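Local coordinates for probable branched-chain amino acid ABC transporter, amino acid binding protein (Thermus thermophilus, PDB 3LKB), which probably binds branched-chain amino acids, here captured with valine, and hands them to an ABC transporter for uptake, at residues A[32-37]-A[271-277]; A[67-71]-A[93-99]; A[300-304]-A[316-320]. The protein carries 2 engineered substitutions. All blocks are in the same frame, centred on the assembly; numbering follows the deposited sequence.

Interaction 1 of 3, residues A[32-37]-A[271-277]; sequences EDYCKW and IGRKYGR
A helix end delivers the arginine of a two-pronged salt bridge here: the turn that closes helix 263-274 swings Arg277 back onto Asp33, a buried acid on helix 21-41. Arg277 NE donates to Asp33 OD2 at 2.7 Å, almost linearly, while Arg277 NH2 donates to Asp33 OD1 at 3.0 Å. Asp33 (chi1 m) approaches the guanidinium near its plane, and Arg277, its CA-to-CB bond toward helix 21-41, extends (chi1 m, chi2 m, chi3 t) to the acid. Residues 32-37 are regular helix; 271-274 are the last of theirs, and Tyr275 (phi/psi -99/19) is the first to leave helical angles. Gly276, at phi 63°, is the C-prime residue of a Schellman motif, with Gly276 N bonded to Arg273 O at 2.8 Å and Arg277 N to Gly272 O at 3.1 Å. The contact ties the first helix of this type I periplasmic-binding-protein fold to a helix more than 200 residues later in the chain. Backbones come nearest at Asp33 and Ile271, with CA atoms 6.9 Å apart. Ile271 (m, t) lays CD1 over the face of the Trp37 indole, 3.7 Å from the centroid of the five-membered ring, a CH-pi contact, and reaches Tyr34 CD1 at 4.0 Å from the same CD1. Tyr275 (chi1 m) packs along the helix, its CE2 3.5 Å from Asp33 O, with Lys36 CD over one ring face. Tyr287 also hydrogen-bonds Asp33 OD2, and Arg277 NH1 reaches Gln57 of the second subunit.

Interaction 2 of 3, residues A[67-71]-A[93-99]; sequences FEEAV and LIQELRI
Phe67 is the residue round which this contact is built: with chi1 t and chi2 57° its ring reaches out from helix 60-72 and loses 92 Å² to residues 93-99. At the ring edge, near its plane, Phe67 CE2 meets Leu93 CD2 at 4.0 Å and Phe67 CE1 meets Ile99 CD1 at 3.9 Å; Phe67 CZ lies 4.3 Å from both Ile94 CG1 and Leu97 CD1. The axes of 67-71 and 93-97 come no closer than 12.9 Å, running in nearly the same direction at 12°, and the Phe67 ring spans much of that gap. CA atoms pair accordingly far apart, Phe67 with Ile94 at 9.8 Å, Glu68 with Leu93 at 9.7 Å and Val71 with Ile99 at 9.1 Å. Such near-parallel neighbours are what successive beta-alpha-beta crossovers produce in the Rossmann-like lobe of a periplasmic binding protein: helix 84-97 links the parallel strands 79-81 and 101-103, and Phe67 stacks on Phe79 of the first of them. Leu93 (t, p) points toward the opposing helix and has 41 Å² covered by 67-71; Glu68 OE2 lies 4.3 Å from Leu93 CD2. One turn on, Leu97 (chi1 p, chi2 p) contributes 39 Å² and meets Val71 (chi1 p) through Leu97 CD2 and Val71 CG2 at 4.1 Å. Beyond it, Arg98 takes positive phi (53/42) in a Schellman motif, after which Ile99 (-103/121) is extended and its CA-to-CB bond points toward helix 60-72, which brings CD1 to Phe67.

Interaction 3 of 3, residues A[300-304]-A[316-320]; sequences AIRRA and VYQAI
Ala300 sets its methyl against three side chains of the helix that crosses it: Ala300 CB is 3.7 Å from Ile320 CG1, 4.1 Å from Ala319 CB and 4.2 Å from Val316 CG1. Both segments are regular helix, and their axes pass 7.9 Å apart at a crossing angle of 107°, so the helices lie roughly crosswise. Small residues at the crossing are consistent with so close an approach: CA atoms pair at Ala300 and Ala319, 5.3 Å, and at Ala304 and Val316, 5.4 Å. Ala319 returns the contact, its CB 3.3 Å from Ala300 O and 3.8 Å from Arg303 CB. Ala304 CB lies 4.3 Å from Val316 CG2 (Val316 chi1 t). Within the binding-protein fold this is a contact between consecutive helices, 285-308 and 313-321, joined by a short loop. Arg303 (m, t, t) runs past the crossing; NE forms a salt bridge with Glu299, and NH1 bonds to Asn327 O. Arg303 NH1 also donates at 3.1 Å to a water that in turn donates to Ala319 O at 2.4 Å, a short distance. No direct hydrogen bond joins the segments, consistent with a crossing that rests mainly on the close fit of small apolar groups, with one water bridge beside it.

Overall arrangement
The three contacts illustrate how one fold is assembled from helix pairs set round a common framework. Interactions 2 and 3 are closest, with centres 17 Å and nearest atoms about 6 Å apart; Asn313, on the helix of 316-320, hydrogen-bonds Arg98 O, and Tyr118 meets both Arg98 and Tyr317. Interaction 1 stands farther off, its centre 28 Å from that of interaction 2 and 23 Å from that of interaction 3, yet helix 285-308 serves both 1 and 3, meeting Asp33 through Tyr287. None of the segments contributes a residue to the valine pocket; the Ile94 side chain is about 13 Å from the valine. The Ile320 side chain is about 10 Å from the sodium ion.

Interaction 1 of 3, residues A[32-37]-A[271-277]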
ATOM      1  N   GLU A  32       7.544  -6.209  11.334  1.00 12.42           N
ATOM      2  CA  GLU A  32       8.826  -6.485  10.743  1.00 13.65           C
ATOM      3  C   GLU A  32       9.894  -5.709  11.492  1.00 13.15           C
ATOM      4  O   GLU A  32      10.927  -6.262  11.822  1.00 13.08           O
ATOM      5  CB  GLU A  32       8.840  -6.094   9.280  1.00 13.90           C
ATOM      6  CG  GLU A  32      10.126  -6.501   8.609  1.00 20.82           C
ATOM      7  CD  GLU A  32      10.079  -6.396   7.086  1.00 30.65           C
ATOM      8  OE1 GLU A  32       9.029  -6.739   6.462  1.00 32.57           O
ATOM      9  OE2 GLU A  32      11.119  -5.974   6.518  1.00 34.89           O
ATOM     10  N   ASP A  33       9.623  -4.434  11.774  1.00 13.26           N
ATOM     11  CA  ASP A  33      10.590  -3.589  12.478  1.00 13.14           C
ATOM     12  C   ASP A  33      10.942  -4.048  13.902  1.00 12.61           C
ATOM     13  O   ASP A  33      12.121  -4.091  14.275  1.00 11.60           O
ATOM     14  CB  ASP A  33      10.148  -2.113  12.471  1.00 12.72           C
ATOM     15  CG  ASP A  33      10.260  -1.519  11.090  1.00 13.77           C
ATOM     16  OD1 ASP A  33      10.792  -2.253  10.231  1.00 13.40           O
ATOM     17  OD2 ASP A  33       9.805  -0.377  10.844  1.00 13.20           O
ATOM     18  N   TYR A  34       9.918  -4.379  14.640  1.00 12.52           N
ATOM     19  CA  TYR A  34      10.104  -4.805  16.013  1.00 14.19           C
ATOM     20  C   TYR A  34      10.902  -6.103  16.070  1.00 16.03           C
ATOM     21  O   TYR A  34      11.795  -6.275  16.910  1.00 16.24           O
ATOM     22  CB  TYR A  34       8.746  -5.002  16.655  1.00 13.38           C
ATOM     23  CG  TYR A  34       8.921  -5.109  18.134  1.00 11.57           C
ATOM     24  CD1 TYR A  34       9.132  -3.969  18.852  1.00 12.08           C
ATOM     25  CD2 TYR A  34       8.895  -6.356  18.728  1.00 11.88           C
ATOM     26  CE1 TYR A  34       9.343  -4.039  20.201  1.00 12.66           C
ATOM     27  CE2 TYR A  34       9.118  -6.437  20.082  1.00 13.09           C
ATOM     28  CZ  TYR A  34       9.342  -5.289  20.799  1.00 12.90           C
ATOM     29  OH  TYR A  34       9.585  -5.378  22.138  1.00  9.62           O
ATOM     30  N   CYS A  35      10.550  -7.021  15.160  1.00 18.52           N
ATOM     31  CA  CYS A  35      11.223  -8.294  15.092  1.00 21.62           C
ATOM     32  C   CYS A  35      12.697  -8.088  14.771  1.00 21.21           C
ATOM     33  O   CYS A  35      13.571  -8.812  15.274  1.00 21.28           O
ATOM     34  CB  CYS A  35      10.580  -9.182  14.045  1.00 20.00           C
ATOM     35  SG  CYS A  35      11.159 -10.907  14.064  1.00 20.00           S
ATOM     36  N   LYS A  36      12.940  -7.062  13.940  1.00 21.11           N
ATOM     37  CA  LYS A  36      14.277  -6.661  13.523  1.00 21.44           C
ATOM     38  C   LYS A  36      15.044  -6.132  14.714  1.00 20.25           C
ATOM     39  O   LYS A  36      16.198  -6.483  14.952  1.00 19.43           O
ATOM     40  CB  LYS A  36      14.165  -5.562  12.474  1.00 22.49           C
ATOM     41  CG  LYS A  36      15.313  -5.547  11.480  1.00 27.39           C
ATOM     42  CD  LYS A  36      14.820  -5.537  10.043  1.00 30.94           C
ATOM     43  CE  LYS A  36      14.290  -6.900   9.636  1.00 36.95           C
ATOM     44  NZ  LYS A  36      13.866  -6.920   8.203  1.00 40.11           N
ATOM     45  N   TRP A  37      14.378  -5.238  15.480  1.00 18.51           N
ATOM     46  CA  TRP A  37      14.891  -4.707  16.744  1.00 19.14           C
ATOM     47  C   TRP A  37      15.119  -5.794  17.826  1.00 18.94           C
ATOM     48  O   TRP A  37      16.107  -5.758  18.522  1.00 18.33           O
ATOM     49  CB  TRP A  37      13.979  -3.586  17.274  1.00 19.45           C
ATOM     50  CG  TRP A  37      14.574  -2.717  18.353  1.00 21.03           C
ATOM     51  CD1 TRP A  37      15.449  -1.660  18.181  1.00 25.74           C
ATOM     52  CD2 TRP A  37      14.288  -2.763  19.747  1.00 23.22           C
ATOM     53  NE1 TRP A  37      15.734  -1.061  19.396  1.00 27.15           N
ATOM     54  CE2 TRP A  37      15.041  -1.731  20.373  1.00 25.15           C
ATOM     55  CE3 TRP A  37      13.483  -3.583  20.539  1.00 26.95           C
ATOM     56  CZ2 TRP A  37      15.028  -1.521  21.758  1.00 28.60           C
ATOM     57  CZ3 TRP A  37      13.454  -3.361  21.945  1.00 29.34           C
ATOM     58  CH2 TRP A  37      14.227  -2.341  22.534  1.00 28.93           C
ATOM     59  N   ILE A 271      12.670   3.156  16.871  1.00 13.77           N
ATOM     60  CA  ILE A 271      12.726   2.042  15.927  1.00 14.64           C
ATOM     61  C   ILE A 271      12.359   2.521  14.518  1.00 15.32           C
ATOM     62  O   ILE A 271      13.017   2.213  13.512  1.00 14.62           O
ATOM     63  CB  ILE A 271      11.837   0.874  16.414  1.00 14.81           C
ATOM     64  CG1 ILE A 271      12.488   0.189  17.642  1.00 12.56           C
ATOM     65  CG2 ILE A 271      11.562  -0.104  15.296  1.00 15.33           C
ATOM     66  CD1 ILE A 271      11.621  -0.927  18.268  1.00  9.49           C
ATOM     67  N   GLY A 272      11.319   3.335  14.448  1.00 16.85           N
ATOM     68  CA  GLY A 272      10.922   3.856  13.152  1.00 18.91           C
ATOM     69  C   GLY A 272      12.032   4.622  12.459  1.00 19.90           C
ATOM     70  O   GLY A 272      12.238   4.450  11.283  1.00 20.27           O
ATOM     71  N   ARG A 273      12.734   5.487  13.171  1.00 22.29           N
ATOM     72  CA  ARG A 273      13.778   6.255  12.521  1.00 25.64           C
ATOM     73  C   ARG A 273      14.931   5.348  12.144  1.00 26.13           C
ATOM     74  O   ARG A 273      15.432   5.386  11.001  1.00 26.31           O
ATOM     75  CB  ARG A 273      14.192   7.494  13.334  1.00 26.83           C
ATOM     76  CG  ARG A 273      14.973   7.271  14.620  1.00 32.97           C
ATOM     77  CD  ARG A 273      16.541   7.185  14.414  1.00 42.09           C
ATOM     78  NE  ARG A 273      17.113   8.315  13.648  1.00 46.22           N
ATOM     79  CZ  ARG A 273      17.583   9.456  14.172  1.00 48.20           C
ATOM     80  NH1 ARG A 273      17.567   9.671  15.492  1.00 46.94           N
ATOM     81  NH2 ARG A 273      18.080  10.393  13.363  1.00 48.42           N
ATOM     82  N   LYS A 274      15.263   4.446  13.062  1.00 26.50           N
ATOM     83  CA  LYS A 274      16.339   3.521  12.852  1.00 26.81           C
ATOM     84  C   LYS A 274      16.254   2.894  11.489  1.00 26.16           C
ATOM     85  O   LYS A 274      17.261   2.878  10.803  1.00 26.86           O
ATOM     86  CB  LYS A 274      16.371   2.450  13.940  1.00 27.79           C
ATOM     87  CG  LYS A 274      17.546   1.462  13.804  1.00 32.97           C
ATOM     88  CD  LYS A 274      18.287   1.201  15.148  1.00 37.72           C
ATOM     89  CE  LYS A 274      19.284   0.028  15.032  1.00 41.60           C
ATOM     90  NZ  LYS A 274      20.208   0.083  13.812  1.00 42.70           N
ATOM     91  N   TYR A 275      15.086   2.381  11.088  1.00 24.93           N
ATOM     92  CA  TYR A 275      14.965   1.648   9.815  1.00 23.98           C
ATOM     93  C   TYR A 275      14.409   2.511   8.672  1.00 23.82           C
ATOM     94  O   TYR A 275      13.916   1.987   7.662  1.00 23.46           O
ATOM     95  CB  TYR A 275      14.151   0.331   9.972  1.00 24.14           C
ATOM     96  CG  TYR A 275      14.682  -0.571  11.068  1.00 25.82           C
ATOM     97  CD1 TYR A 275      15.994  -1.104  10.991  1.00 26.88           C
ATOM     98  CD2 TYR A 275      13.909  -0.860  12.205  1.00 25.33           C
ATOM     99  CE1 TYR A 275      16.527  -1.903  12.015  1.00 28.93           C
ATOM    100  CE2 TYR A 275      14.408  -1.686  13.242  1.00 27.02           C
ATOM    101  CZ  TYR A 275      15.731  -2.197  13.145  1.00 29.83           C
ATOM    102  OH  TYR A 275      16.264  -2.974  14.137  1.00 24.49           O
ATOM    103  N   GLY A 276      14.482   3.833   8.850  1.00 23.79           N
ATOM    104  CA  GLY A 276      14.124   4.816   7.809  1.00 22.76           C
ATOM    105  C   GLY A 276      12.667   4.788   7.355  1.00 22.31           C
ATOM    106  O   GLY A 276      12.383   5.000   6.181  1.00 22.57           O
ATOM    107  N   ARG A 277      11.734   4.518   8.268  1.00 20.66           N
ATOM    108  CA  ARG A 277      10.326   4.554   7.892  1.00 18.87           C
ATOM    109  C   ARG A 277       9.930   5.988   7.580  1.00 18.37           C
ATOM    110  O   ARG A 277      10.506   6.922   8.145  1.00 18.42           O
ATOM    111  CB  ARG A 277       9.430   3.977   9.005  1.00 18.50           C
ATOM    112  CG  ARG A 277       9.653   2.492   9.233  1.00 14.98           C
ATOM    113  CD  ARG A 277       9.369   1.743   7.972  1.00 10.52           C
ATOM    114  NE  ARG A 277       9.324   0.327   8.267  1.00 10.80           N
ATOM    115  CZ  ARG A 277       9.019  -0.633   7.409  1.00  9.91           C
ATOM    116  NH1 ARG A 277       8.694  -0.357   6.133  1.00  7.37           N
ATOM    117  NH2 ARG A 277       9.037  -1.885   7.849  1.00  9.28           N
TER

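Interaction 2 of 3, residues A[67-71]-A[93-99]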
ATOM      1  N   PHE A  67      -0.847 -19.398   6.307  1.00 13.98           N
ATOM      2  CA  PHE A  67      -0.871 -19.968   7.620  1.00 13.61           C
ATOM      3  C   PHE A  67      -0.486 -21.433   7.609  1.00 13.81           C
ATOM      4  O   PHE A  67       0.273 -21.887   8.487  1.00 13.81           O
ATOM      5  CB  PHE A  67      -2.270 -19.827   8.189  1.00 14.03           C
ATOM      6  CG  PHE A  67      -2.425 -20.391   9.566  1.00 13.77           C
ATOM      7  CD1 PHE A  67      -1.620 -19.942  10.626  1.00 10.32           C
ATOM      8  CD2 PHE A  67      -3.375 -21.350   9.803  1.00 14.05           C
ATOM      9  CE1 PHE A  67      -1.769 -20.449  11.893  1.00 13.63           C
ATOM     10  CE2 PHE A  67      -3.550 -21.872  11.096  1.00 16.52           C
ATOM     11  CZ  PHE A  67      -2.758 -21.429  12.146  1.00 15.15           C
ATOM     12  N   GLU A  68      -1.004 -22.175   6.627  1.00 14.48           N
ATOM     13  CA  GLU A  68      -0.672 -23.602   6.516  1.00 16.41           C
ATOM     14  C   GLU A  68       0.809 -23.812   6.256  1.00 17.23           C
ATOM     15  O   GLU A  68       1.411 -24.644   6.922  1.00 16.76           O
ATOM     16  CB  GLU A  68      -1.527 -24.345   5.505  1.00 15.92           C
ATOM     17  CG  GLU A  68      -2.923 -24.578   6.036  1.00 20.15           C
ATOM     18  CD  GLU A  68      -3.941 -24.936   4.951  1.00 27.75           C
ATOM     19  OE1 GLU A  68      -3.695 -24.704   3.722  1.00 29.17           O
ATOM     20  OE2 GLU A  68      -5.015 -25.442   5.349  1.00 32.37           O
ATOM     21  N   GLU A  69       1.370 -23.022   5.331  1.00 18.23           N
ATOM     22  CA  GLU A  69       2.802 -23.016   5.046  1.00 20.80           C
ATOM     23  C   GLU A  69       3.553 -22.698   6.311  1.00 20.98           C
ATOM     24  O   GLU A  69       4.466 -23.440   6.664  1.00 22.42           O
ATOM     25  CB  GLU A  69       3.189 -22.013   3.956  1.00 21.19           C
ATOM     26  CG  GLU A  69       4.694 -21.604   3.978  1.00 27.16           C
ATOM     27  CD  GLU A  69       4.993 -20.257   3.269  1.00 33.88           C
ATOM     28  OE1 GLU A  69       4.436 -19.195   3.688  1.00 38.23           O
ATOM     29  OE2 GLU A  69       5.800 -20.265   2.317  1.00 35.36           O
ATOM     30  N   ALA A  70       3.153 -21.631   6.998  1.00 20.45           N
ATOM     31  CA  ALA A  70       3.821 -21.218   8.219  1.00 19.99           C
ATOM     32  C   ALA A  70       3.718 -22.252   9.358  1.00 19.99           C
ATOM     33  O   ALA A  70       4.602 -22.291  10.195  1.00 19.13           O
ATOM     34  CB  ALA A  70       3.318 -19.855   8.683  1.00 18.78           C
ATOM     35  N   VAL A  71       2.655 -23.050   9.422  1.00 19.98           N
ATOM     36  CA  VAL A  71       2.602 -24.030  10.498  1.00 21.83           C
ATOM     37  C   VAL A  71       3.491 -25.226  10.119  1.00 23.37           C
ATOM     38  O   VAL A  71       4.326 -25.692  10.940  1.00 23.79           O
ATOM     39  CB  VAL A  71       1.117 -24.441  10.956  1.00 22.02           C
ATOM     40  CG1 VAL A  71       0.204 -24.673   9.763  1.00 23.64           C
ATOM     41  CG2 VAL A  71       1.128 -25.708  11.791  1.00 20.03           C
ATOM     42  N   LEU A  93      -9.347 -24.368  12.976  1.00 14.10           N
ATOM     43  CA  LEU A  93      -8.008 -24.875  12.762  1.00 14.88           C
ATOM     44  C   LEU A  93      -7.036 -24.360  13.846  1.00 14.96           C
ATOM     45  O   LEU A  93      -6.170 -25.110  14.329  1.00 15.21           O
ATOM     46  CB  LEU A  93      -7.558 -24.479  11.372  1.00 15.38           C
ATOM     47  CG  LEU A  93      -6.234 -24.993  10.832  1.00 18.40           C
ATOM     48  CD1 LEU A  93      -6.206 -26.531  10.870  1.00 18.85           C
ATOM     49  CD2 LEU A  93      -6.142 -24.462   9.386  1.00 18.62           C
ATOM     50  N   ILE A  94      -7.192 -23.097  14.241  1.00 14.36           N
ATOM     51  CA  ILE A  94      -6.357 -22.557  15.323  1.00 14.85           C
ATOM     52  C   ILE A  94      -6.514 -23.368  16.615  1.00 15.16           C
ATOM     53  O   ILE A  94      -5.547 -23.747  17.240  1.00 15.28           O
ATOM     54  CB  ILE A  94      -6.652 -21.054  15.590  1.00 14.35           C
ATOM     55  CG1 ILE A  94      -6.313 -20.222  14.330  1.00 13.15           C
ATOM     56  CG2 ILE A  94      -5.894 -20.573  16.844  1.00 13.19           C
ATOM     57  CD1 ILE A  94      -6.488 -18.773  14.426  1.00  8.34           C
ATOM     58  N   GLN A  95      -7.766 -23.554  17.007  1.00 16.51           N
ATOM     59  CA  GLN A  95      -8.179 -24.423  18.089  1.00 17.23           C
ATOM     60  C   GLN A  95      -7.590 -25.837  17.946  1.00 18.04           C
ATOM     61  O   GLN A  95      -7.025 -26.371  18.920  1.00 18.24           O
ATOM     62  CB  GLN A  95      -9.722 -24.463  18.151  1.00 16.43           C
ATOM     63  CG  GLN A  95     -10.321 -25.248  19.340  1.00 16.14           C
ATOM     64  CD  GLN A  95     -10.113 -24.545  20.679  1.00 17.50           C
ATOM     65  OE1 GLN A  95      -9.996 -23.295  20.748  1.00 15.90           O
ATOM     66  NE2 GLN A  95     -10.046 -25.344  21.761  1.00 15.41           N
ATOM     67  N   GLU A  96      -7.708 -26.446  16.762  1.00 19.40           N
ATOM     68  CA  GLU A  96      -7.247 -27.859  16.583  1.00 21.16           C
ATOM     69  C   GLU A  96      -5.763 -27.971  16.807  1.00 20.19           C
ATOM     70  O   GLU A  96      -5.308 -28.815  17.534  1.00 20.14           O
ATOM     71  CB  GLU A  96      -7.599 -28.413  15.187  1.00 23.06           C
ATOM     72  CG  GLU A  96      -6.939 -29.793  14.839  1.00 28.45           C
ATOM     73  CD  GLU A  96      -7.234 -30.277  13.406  1.00 36.67           C
ATOM     74  OE1 GLU A  96      -8.394 -30.137  12.927  1.00 37.85           O
ATOM     75  OE2 GLU A  96      -6.285 -30.794  12.745  1.00 41.51           O
ATOM     76  N   LEU A  97      -5.000 -27.063  16.236  1.00 20.26           N
ATOM     77  CA  LEU A  97      -3.575 -27.160  16.445  1.00 20.57           C
ATOM     78  C   LEU A  97      -3.031 -26.368  17.623  1.00 19.66           C
ATOM     79  O   LEU A  97      -1.825 -26.316  17.811  1.00 18.84           O
ATOM     80  CB  LEU A  97      -2.819 -26.876  15.135  1.00 21.69           C
ATOM     81  CG  LEU A  97      -3.127 -25.609  14.385  1.00 22.77           C
ATOM     82  CD1 LEU A  97      -2.261 -24.562  14.998  1.00 27.43           C
ATOM     83  CD2 LEU A  97      -2.801 -25.757  12.902  1.00 22.20           C
ATOM     84  N   ARG A  98      -3.920 -25.765  18.416  1.00 18.42           N
ATOM     85  CA  ARG A  98      -3.522 -25.081  19.641  1.00 18.28           C
ATOM     86  C   ARG A  98      -2.406 -24.034  19.458  1.00 17.04           C
ATOM     87  O   ARG A  98      -1.475 -23.978  20.244  1.00 15.99           O
ATOM     88  CB  ARG A  98      -3.051 -26.100  20.695  1.00 18.81           C
ATOM     89  CG  ARG A  98      -3.974 -27.271  20.936  1.00 23.22           C
ATOM     90  CD  ARG A  98      -3.380 -28.223  21.938  1.00 29.29           C
ATOM     91  NE  ARG A  98      -4.181 -29.440  22.084  1.00 37.42           N
ATOM     92  CZ  ARG A  98      -5.180 -29.610  22.967  1.00 42.62           C
ATOM     93  NH1 ARG A  98      -5.554 -28.637  23.802  1.00 45.39           N
ATOM     94  NH2 ARG A  98      -5.831 -30.769  23.017  1.00 44.17           N
ATOM     95  N   ILE A  99      -2.449 -23.218  18.415  1.00 16.62           N
ATOM     96  CA  ILE A  99      -1.467 -22.130  18.419  1.00 15.96           C
ATOM     97  C   ILE A  99      -2.017 -20.761  18.801  1.00 13.77           C
ATOM     98  O   ILE A  99      -2.913 -20.244  18.136  1.00 14.18           O
ATOM     99  CB  ILE A  99      -0.545 -22.060  17.162  1.00 17.05           C
ATOM    100  CG1 ILE A  99      -1.138 -21.209  16.079  1.00 18.87           C
ATOM    101  CG2 ILE A  99      -0.068 -23.484  16.630  1.00 17.57           C
ATOM    102  CD1 ILE A  99      -0.001 -20.473  15.401  1.00 21.96           C
TER

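Interaction 3 of 3, residues A[300-304]-A[316-320]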
ATOM      1  N   ALA A 300       6.163 -13.083  25.088  1.00 12.92           N
ATOM      2  CA  ALA A 300       5.754 -14.424  25.518  1.00 13.22           C
ATOM      3  C   ALA A 300       6.805 -15.478  25.137  1.00 13.68           C
ATOM      4  O   ALA A 300       7.024 -16.416  25.918  1.00 12.68           O
ATOM      5  CB  ALA A 300       4.423 -14.793  24.952  1.00 13.08           C
ATOM      6  N   ILE A 301       7.460 -15.350  23.991  1.00 13.60           N
ATOM      7  CA  ILE A 301       8.602 -16.173  23.604  1.00 14.46           C
ATOM      8  C   ILE A 301       9.755 -16.085  24.622  1.00 14.84           C
ATOM      9  O   ILE A 301      10.361 -17.058  24.954  1.00 15.70           O
ATOM     10  CB  ILE A 301       9.141 -15.862  22.141  1.00 14.44           C
ATOM     11  CG1 ILE A 301       8.180 -16.234  21.027  1.00 14.80           C
ATOM     12  CG2 ILE A 301      10.437 -16.469  21.897  1.00 11.25           C
ATOM     13  CD1 ILE A 301       6.951 -16.568  21.483  1.00 18.41           C
ATOM     14  N   ARG A 302      10.017 -14.896  25.099  1.00 14.62           N
ATOM     15  CA  ARG A 302      11.029 -14.654  26.085  1.00 16.23           C
ATOM     16  C   ARG A 302      10.711 -15.325  27.409  1.00 16.94           C
ATOM     17  O   ARG A 302      11.539 -15.934  27.984  1.00 16.99           O
ATOM     18  CB  ARG A 302      11.301 -13.152  26.283  1.00 20.00           C
ATOM     19  CG  ARG A 302      12.470 -12.860  27.134  1.00 20.00           C
ATOM     20  CD  ARG A 302      12.570 -11.472  27.609  1.00 20.00           C
ATOM     21  NE  ARG A 302      11.515 -11.161  28.501  1.00 20.00           N
ATOM     22  CZ  ARG A 302      11.514 -11.369  29.799  1.00 20.00           C
ATOM     23  NH1 ARG A 302      12.546 -11.871  30.408  1.00 20.00           N
ATOM     24  NH2 ARG A 302      10.461 -11.060  30.463  1.00 20.00           N
ATOM     25  N   ARG A 303       9.486 -15.197  27.852  1.00 16.41           N
ATOM     26  CA  ARG A 303       9.032 -15.864  29.033  1.00 16.71           C
ATOM     27  C   ARG A 303       9.023 -17.363  28.887  1.00 17.79           C
ATOM     28  O   ARG A 303       9.434 -18.059  29.746  1.00 17.48           O
ATOM     29  CB  ARG A 303       7.709 -15.321  29.501  1.00 15.77           C
ATOM     30  CG  ARG A 303       7.816 -14.025  30.175  1.00 14.86           C
ATOM     31  CD  ARG A 303       6.601 -13.299  30.025  1.00 13.64           C
ATOM     32  NE  ARG A 303       6.604 -11.962  30.528  1.00 15.17           N
ATOM     33  CZ  ARG A 303       5.680 -11.494  31.317  1.00 11.56           C
ATOM     34  NH1 ARG A 303       4.786 -12.307  31.728  1.00 11.25           N
ATOM     35  NH2 ARG A 303       5.683 -10.262  31.688  1.00  6.19           N
ATOM     36  N   ALA A 304       8.598 -17.846  27.754  1.00 18.85           N
ATOM     37  CA  ALA A 304       8.772 -19.256  27.466  1.00 20.88           C
ATOM     38  C   ALA A 304      10.254 -19.712  27.608  1.00 22.02           C
ATOM     39  O   ALA A 304      10.513 -20.821  28.101  1.00 21.52           O
ATOM     40  CB  ALA A 304       8.180 -19.628  26.056  1.00 20.58           C
ATOM     41  N   VAL A 316       4.599 -21.085  24.912  1.00 12.29           N
ATOM     42  CA  VAL A 316       4.185 -19.715  24.616  1.00 12.82           C
ATOM     43  C   VAL A 316       2.781 -19.450  25.141  1.00 13.04           C
ATOM     44  O   VAL A 316       2.527 -18.386  25.719  1.00 12.61           O
ATOM     45  CB  VAL A 316       4.208 -19.422  23.118  1.00 12.97           C
ATOM     46  CG1 VAL A 316       3.313 -18.248  22.777  1.00 13.50           C
ATOM     47  CG2 VAL A 316       5.603 -19.152  22.668  1.00 12.15           C
ATOM     48  N   TYR A 317       1.890 -20.440  24.967  1.00 13.37           N
ATOM     49  CA  TYR A 317       0.566 -20.388  25.573  1.00 14.27           C
ATOM     50  C   TYR A 317       0.659 -20.113  27.099  1.00 14.60           C
ATOM     51  O   TYR A 317      -0.008 -19.186  27.611  1.00 14.37           O
ATOM     52  CB  TYR A 317      -0.288 -21.625  25.213  1.00 14.48           C
ATOM     53  CG  TYR A 317      -1.627 -21.681  25.959  1.00 15.25           C
ATOM     54  CD1 TYR A 317      -2.737 -20.967  25.499  1.00 17.61           C
ATOM     55  CD2 TYR A 317      -1.777 -22.427  27.117  1.00 14.54           C
ATOM     56  CE1 TYR A 317      -3.969 -20.987  26.180  1.00 15.76           C
ATOM     57  CE2 TYR A 317      -3.006 -22.456  27.816  1.00 15.80           C
ATOM     58  CZ  TYR A 317      -4.084 -21.713  27.339  1.00 18.26           C
ATOM     59  OH  TYR A 317      -5.300 -21.698  27.990  1.00 19.61           O
ATOM     60  N   GLN A 318       1.536 -20.850  27.795  1.00 14.72           N
ATOM     61  CA  GLN A 318       1.659 -20.797  29.275  1.00 14.54           C
ATOM     62  C   GLN A 318       2.215 -19.479  29.715  1.00 14.18           C
ATOM     63  O   GLN A 318       1.849 -18.941  30.753  1.00 14.19           O
ATOM     64  CB  GLN A 318       2.554 -21.925  29.810  1.00 15.20           C
ATOM     65  CG  GLN A 318       2.006 -23.363  29.660  1.00 18.74           C
ATOM     66  CD  GLN A 318       0.693 -23.548  30.410  1.00 25.05           C
ATOM     67  OE1 GLN A 318       0.501 -22.969  31.483  1.00 29.26           O
ATOM     68  NE2 GLN A 318      -0.224 -24.353  29.848  1.00 27.37           N
ATOM     69  N   ALA A 319       3.123 -18.948  28.919  1.00 14.78           N
ATOM     70  CA  ALA A 319       3.649 -17.598  29.150  1.00 14.24           C
ATOM     71  C   ALA A 319       2.534 -16.548  29.025  1.00 14.11           C
ATOM     72  O   ALA A 319       2.465 -15.641  29.830  1.00 15.54           O
ATOM     73  CB  ALA A 319       4.788 -17.308  28.186  1.00 13.68           C
ATOM     74  N   ILE A 320       1.633 -16.682  28.063  1.00 13.27           N
ATOM     75  CA  ILE A 320       0.574 -15.673  27.895  1.00 13.20           C
ATOM     76  C   ILE A 320      -0.462 -15.675  29.012  1.00 13.10           C
ATOM     77  O   ILE A 320      -0.847 -14.609  29.480  1.00 13.21           O
ATOM     78  CB  ILE A 320      -0.138 -15.857  26.512  1.00 14.52           C
ATOM     79  CG1 ILE A 320       0.781 -15.394  25.366  1.00 12.74           C
ATOM     80  CG2 ILE A 320      -1.561 -15.238  26.468  1.00 11.91           C
ATOM     81  CD1 ILE A 320       0.342 -16.024  24.089  1.00 12.35           C
TER
HETATM   82  O   HOH W   1       3.751 -15.257  31.874  1.00 17.29           O